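Local coordinates for methyltransferase (Streptococcus mutans, PDB 2B78), which probably transfers methyl groups from S-adenosylmethionine, perhaps to an RNA substrate, although its precise function is not established, at residues Phe276-Ala279 against Arg280-His283; Ser339-Lys342 against Lys343-Lys347. All coordinates share one frame; numbering follows the deposited sequence.

Contact 1 (Phe276-Ala279 against Arg280-His283); sequences FKYA and RRHH
R280, R281 and H282 fold back on F276, K277 and Y278, one turn earlier, where helix 272-281 runs out in a Schellman motif. The backbone supplies the regular part: R280 N, R281 N and H282 N donate to the carbonyl oxygens of F276, K277 and Y278, and the last of these bonds, H282 N to Y278 O, measures 2.9 Å. H283, at positive phi, is the C-prime residue; L284 N pairs with A279 O, while H283 N makes a weak bond to R280 O.

Two guanidinium groups give the second kind of contact. A bend at chi3 (-70°) lets R280 lay one guanidinium face over F276 O and K277 CA, with NH2 3.5 Å from K277 CA. Its NH1 is hydrogen-bonded to Q316 of helix 306-319, which anchors that end. R281 brings NH1 to 3.5 Å from Y278 CA, whereas the mutual placement of its NH2 and the end of K277 is doubtful.

F276 sends its ring elsewhere, to L313 and towards V272, which binds S-adenosyl-L-homocysteine, a ligand absent from this chain. The remaining pair is aromatic: the Y278 and H282 rings meet obliquely, planes at 54° and centroids 4.3 Å apart, with H282 CD2 poised 3.3 Å above the centre of the Y278 ring plane.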
loop_
_atom_site.group_PDB
_atom_site.type_symbol
_atom_site.label_atom_id
_atom_site.label_comp_id
_atom_site.label_asym_id
_atom_site.label_seq_id
_atom_site.Cartn_x
_atom_site.Cartn_y
_atom_site.Cartn_z
ATOM N N PHE A 276 -6.914 -8.244 -23.224
ATOM C CA PHE A 276 -6.010 -9.307 -23.643
ATOM C C PHE A 276 -6.500 -9.845 -24.977
ATOM O O PHE A 276 -5.716 -10.032 -25.909
ATOM C CB PHE A 276 -5.967 -10.440 -22.607
ATOM C CG PHE A 276 -5.015 -10.190 -21.460
ATOM C CD1 PHE A 276 -3.720 -9.741 -21.698
ATOM C CD2 PHE A 276 -5.403 -10.460 -20.147
ATOM C CE1 PHE A 276 -2.819 -9.562 -20.646
ATOM C CE2 PHE A 276 -4.512 -10.288 -19.089
ATOM C CZ PHE A 276 -3.218 -9.837 -19.337
ATOM N N LYS A 277 -7.807 -10.073 -25.070
ATOM C CA LYS A 277 -8.418 -10.579 -26.295
ATOM C C LYS A 277 -8.305 -9.593 -27.465
ATOM O O LYS A 277 -8.123 -9.991 -28.620
ATOM C CB LYS A 277 -9.895 -10.901 -26.042
ATOM C CG LYS A 277 -10.619 -11.420 -27.278
ATOM C CD LYS A 277 -12.043 -11.847 -26.956
ATOM C CE LYS A 277 -12.706 -12.487 -28.163
ATOM N NZ LYS A 277 -14.089 -12.940 -27.862
ATOM N N TYR A 278 -8.442 -8.310 -27.163
ATOM C CA TYR A 278 -8.349 -7.248 -28.164
ATOM C C TYR A 278 -6.930 -7.210 -28.715
ATOM O O TYR A 278 -6.702 -7.044 -29.919
ATOM C CB TYR A 278 -8.670 -5.898 -27.515
ATOM C CG TYR A 278 -8.869 -4.760 -28.495
ATOM C CD1 TYR A 278 -10.024 -4.682 -29.271
ATOM C CD2 TYR A 278 -7.909 -3.761 -28.642
ATOM C CE1 TYR A 278 -10.223 -3.633 -30.171
ATOM C CE2 TYR A 278 -8.093 -2.706 -29.542
ATOM C CZ TYR A 278 -9.254 -2.650 -30.301
ATOM O OH TYR A 278 -9.455 -1.612 -31.192
ATOM N N ALA A 279 -5.972 -7.361 -27.812
ATOM C CA ALA A 279 -4.559 -7.331 -28.166
ATOM C C ALA A 279 -4.192 -8.506 -29.068
ATOM O O ALA A 279 -3.432 -8.356 -30.032
ATOM C CB ALA A 279 -3.725 -7.360 -26.897
ATOM N N ARG A 280 -4.724 -9.680 -28.742
ATOM C CA ARG A 280 -4.462 -10.868 -29.547
ATOM C C ARG A 280 -5.054 -10.656 -30.936
ATOM O O ARG A 280 -4.409 -10.931 -31.954
ATOM C CB ARG A 280 -5.085 -12.103 -28.893
ATOM C CG ARG A 280 -4.457 -12.501 -27.561
ATOM C CD ARG A 280 -4.880 -13.914 -27.176
ATOM N NE ARG A 280 -6.293 -14.016 -26.809
ATOM C CZ ARG A 280 -6.765 -13.802 -25.584
ATOM N NH1 ARG A 280 -5.938 -13.469 -24.601
ATOM N NH2 ARG A 280 -8.064 -13.938 -25.332
ATOM N N ARG A 281 -6.284 -10.150 -30.964
ATOM C CA ARG A 281 -6.998 -9.885 -32.209
ATOM C C ARG A 281 -6.282 -8.903 -33.133
ATOM O O ARG A 281 -6.250 -9.095 -34.357
ATOM C CB ARG A 281 -8.401 -9.362 -31.880
ATOM C CG ARG A 281 -9.196 -8.835 -33.077
ATOM C CD ARG A 281 -10.555 -8.304 -32.631
ATOM N NE ARG A 281 -11.348 -9.324 -31.937
ATOM C CZ ARG A 281 -11.643 -9.323 -30.634
ATOM N NH1 ARG A 281 -11.223 -8.346 -29.827
ATOM N NH2 ARG A 281 -12.361 -10.320 -30.126
ATOM N N HIS A 282 -5.692 -7.861 -32.554
ATOM C CA HIS A 282 -4.995 -6.839 -33.332
ATOM C C HIS A 282 -3.471 -6.954 -33.356
ATOM O O HIS A 282 -2.766 -6.034 -33.805
ATOM C CB HIS A 282 -5.431 -5.461 -32.833
ATOM C CG HIS A 282 -6.884 -5.185 -33.067
ATOM N ND1 HIS A 282 -7.396 -4.918 -34.319
ATOM C CD2 HIS A 282 -7.941 -5.189 -32.219
ATOM C CE1 HIS A 282 -8.706 -4.771 -34.233
ATOM N NE2 HIS A 282 -9.063 -4.931 -32.970
ATOM N N HIS A 283 -2.973 -8.097 -32.890
ATOM C CA HIS A 283 -1.540 -8.387 -32.863
ATOM C C HIS A 283 -0.724 -7.334 -32.132
ATOM O O HIS A 283 0.375 -6.975 -32.566
ATOM C CB HIS A 283 -1.009 -8.536 -34.293
ATOM C CG HIS A 283 -1.551 -9.734 -35.012
ATOM N ND1 HIS A 283 -1.418 -9.908 -36.374
ATOM C CD2 HIS A 283 -2.221 -10.819 -34.556
ATOM C CE1 HIS A 283 -1.987 -11.049 -36.725
ATOM N NE2 HIS A 283 -2.480 -11.621 -35.641
#

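Contact 2 (Ser339-Lys342 against Lys343-Lys347)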
loop_
_atom_site.group_PDB
_atom_site.type_symbol
_atom_site.label_atom_id
_atom_site.label_comp_id
_atom_site.label_asym_id
_atom_site.label_seq_id
_atom_site.Cartn_x
_atom_site.Cartn_y
_atom_site.Cartn_z
ATOM N N SER A 339 6.064 -16.457 -1.481
ATOM C CA SER A 339 6.139 -17.753 -2.150
ATOM C C SER A 339 4.832 -18.110 -2.856
ATOM O O SER A 339 4.854 -18.674 -3.951
ATOM C CB SER A 339 6.537 -18.858 -1.156
ATOM O OG SER A 339 5.628 -18.953 -0.077
ATOM N N GLN A 340 3.701 -17.792 -2.236
ATOM C CA GLN A 340 2.395 -18.062 -2.846
ATOM C C GLN A 340 2.257 -17.268 -4.135
ATOM O O GLN A 340 1.694 -17.749 -5.126
ATOM C CB GLN A 340 1.266 -17.640 -1.922
ATOM C CG GLN A 340 0.827 -18.684 -0.924
ATOM C CD GLN A 340 -0.337 -18.192 -0.093
ATOM O OE1 GLN A 340 -0.222 -17.195 0.632
ATOM N NE2 GLN A 340 -1.473 -18.878 -0.197
ATOM N N PHE A 341 2.757 -16.036 -4.103
ATOM C CA PHE A 341 2.699 -15.146 -5.252
ATOM C C PHE A 341 3.584 -15.700 -6.350
ATOM O O PHE A 341 3.166 -15.815 -7.504
ATOM C CB PHE A 341 3.160 -13.738 -4.846
ATOM C CG PHE A 341 2.999 -12.698 -5.931
ATOM C CD1 PHE A 341 1.874 -12.690 -6.746
ATOM C CD2 PHE A 341 3.972 -11.717 -6.121
ATOM C CE1 PHE A 341 1.719 -11.722 -7.739
ATOM C CE2 PHE A 341 3.827 -10.743 -7.108
ATOM C CZ PHE A 341 2.694 -10.747 -7.923
ATOM N N LYS A 342 4.810 -16.059 -5.985
ATOM C CA LYS A 342 5.743 -16.605 -6.957
ATOM C C LYS A 342 5.144 -17.848 -7.616
ATOM O O LYS A 342 5.360 -18.085 -8.803
ATOM C CB LYS A 342 7.059 -16.949 -6.268
ATOM C CG LYS A 342 8.232 -17.135 -7.210
ATOM C CD LYS A 342 9.527 -17.146 -6.414
ATOM C CE LYS A 342 10.742 -17.181 -7.315
ATOM N NZ LYS A 342 11.989 -17.079 -6.509
ATOM N N LYS A 343 4.383 -18.630 -6.849
ATOM C CA LYS A 343 3.753 -19.849 -7.365
ATOM C C LYS A 343 2.679 -19.561 -8.407
ATOM O O LYS A 343 2.470 -20.354 -9.335
ATOM C CB LYS A 343 3.153 -20.674 -6.222
ATOM C CG LYS A 343 4.187 -21.479 -5.422
ATOM C CD LYS A 343 3.501 -22.455 -4.461
ATOM C CE LYS A 343 4.510 -23.325 -3.714
ATOM N NZ LYS A 343 5.393 -22.545 -2.799
ATOM N N GLN A 344 1.998 -18.429 -8.255
ATOM C CA GLN A 344 0.959 -18.019 -9.194
ATOM C C GLN A 344 1.618 -17.588 -10.493
ATOM O O GLN A 344 1.100 -17.837 -11.585
ATOM C CB GLN A 344 0.158 -16.857 -8.608
ATOM C CG GLN A 344 -0.984 -17.302 -7.726
ATOM C CD GLN A 344 -2.039 -18.038 -8.526
ATOM O OE1 GLN A 344 -2.681 -17.456 -9.400
ATOM N NE2 GLN A 344 -2.216 -19.325 -8.241
ATOM N N ILE A 345 2.768 -16.937 -10.371
ATOM C CA ILE A 345 3.503 -16.486 -11.541
ATOM C C ILE A 345 4.038 -17.708 -12.293
ATOM O O ILE A 345 3.879 -17.815 -13.516
ATOM C CB ILE A 345 4.665 -15.550 -11.126
ATOM C CG1 ILE A 345 4.091 -14.281 -10.482
ATOM C CG2 ILE A 345 5.504 -15.193 -12.337
ATOM C CD1 ILE A 345 5.136 -13.315 -9.958
ATOM N N GLU A 346 4.649 -18.638 -11.560
ATOM C CA GLU A 346 5.180 -19.851 -12.178
ATOM C C GLU A 346 4.081 -20.603 -12.915
ATOM O O GLU A 346 4.309 -21.140 -14.000
ATOM C CB GLU A 346 5.809 -20.767 -11.124
ATOM C CG GLU A 346 7.092 -20.214 -10.545
ATOM C CD GLU A 346 8.134 -19.959 -11.617
ATOM O OE1 GLU A 346 8.730 -20.939 -12.110
ATOM O OE2 GLU A 346 8.352 -18.781 -11.982
ATOM N N LYS A 347 2.889 -20.626 -12.327
ATOM C CA LYS A 347 1.747 -21.313 -12.919
ATOM C C LYS A 347 1.403 -20.691 -14.272
ATOM O O LYS A 347 1.109 -21.400 -15.231
ATOM C CB LYS A 347 0.538 -21.238 -11.975
ATOM C CG LYS A 347 -0.626 -22.129 -12.379
ATOM C CD LYS A 347 -1.764 -22.065 -11.370
ATOM C CE LYS A 347 -2.992 -22.840 -11.864
ATOM N NZ LYS A 347 -4.107 -22.843 -10.863
HETATM O O HOH W 1 7.322 -20.909 -4.118
HETATM O O HOH W 2 -0.285 -19.746 -5.592
#
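Q340 O is gripped by two donors, Q344 N at 3.2 Å and a water at 2.8 Å, and the same water accepts a weak bond from Q344 NE2. A helix carbonyl and the side chain four residues on are thus joined through solvent in addition to the backbone bond. The bend of Q344 at chi2 (-66°) turns its amide so that OE1 takes the firm bond, from H311 N of helix 306-319, while NE2 keeps the weak one to the water.

S339 O repeats the pattern on the exposed flank. It accepts K343 N at 2.9 Å and, weakly, a second water, which in turn takes a bond from K343 NZ; the lysine turns back at chi4 (65°) to bring its ammonium group to that water. F341 O also has two donors, I345 N at 3.1 Å and a weaker approach from Q344 N.

The buried flank is apolar. I345 CD1 stands over one face of the F341 ring in a CH-pi contact, 4.1 Å from the centroid and 14° off the ring normal. Y310 meets F341 edge-to-face, while A329 of strand 325-331 and F381 and I383 of strand 379-384 pack against this side, seating the helix on the sheet.

K342 and E346 are joined by the bond from E346 N to K342 O, but their charged ends do not meet: K342 NZ lies 6.8 Å from E346 OE2. Instead K342 makes a cation-pi contact with Y356, and E346 OE2 is bonded to Y356 OH and H354 NE2. These three contacts tie the helix to the segment around strand 355-360. Separately, the nearby acid would tend to stabilise a protonated H354.

Contact 1 is the C-terminal end of one helix and contact 2 lies within another, both in the methyltransferase domain, whose Rossmann-like core is a mixed sheet of seven strands. Contact 1 comes first along the chain, at the end of helix 272-281, which connects strand 265-269 to strand 286-291; contact 2 follows on helix 338-349, between strands 325-331 and 355-360. Their centres are 25 Å apart and their nearest atoms about 12 Å, without touching. Helix 306-319 is the shared neighbour, since side chains from both contacts pack on it. Contact 1 belongs to the helix that starts at V272, which binds S-adenosyl-L-homocysteine, whereas contact 2 lies away from the annotated sites and is structural packing.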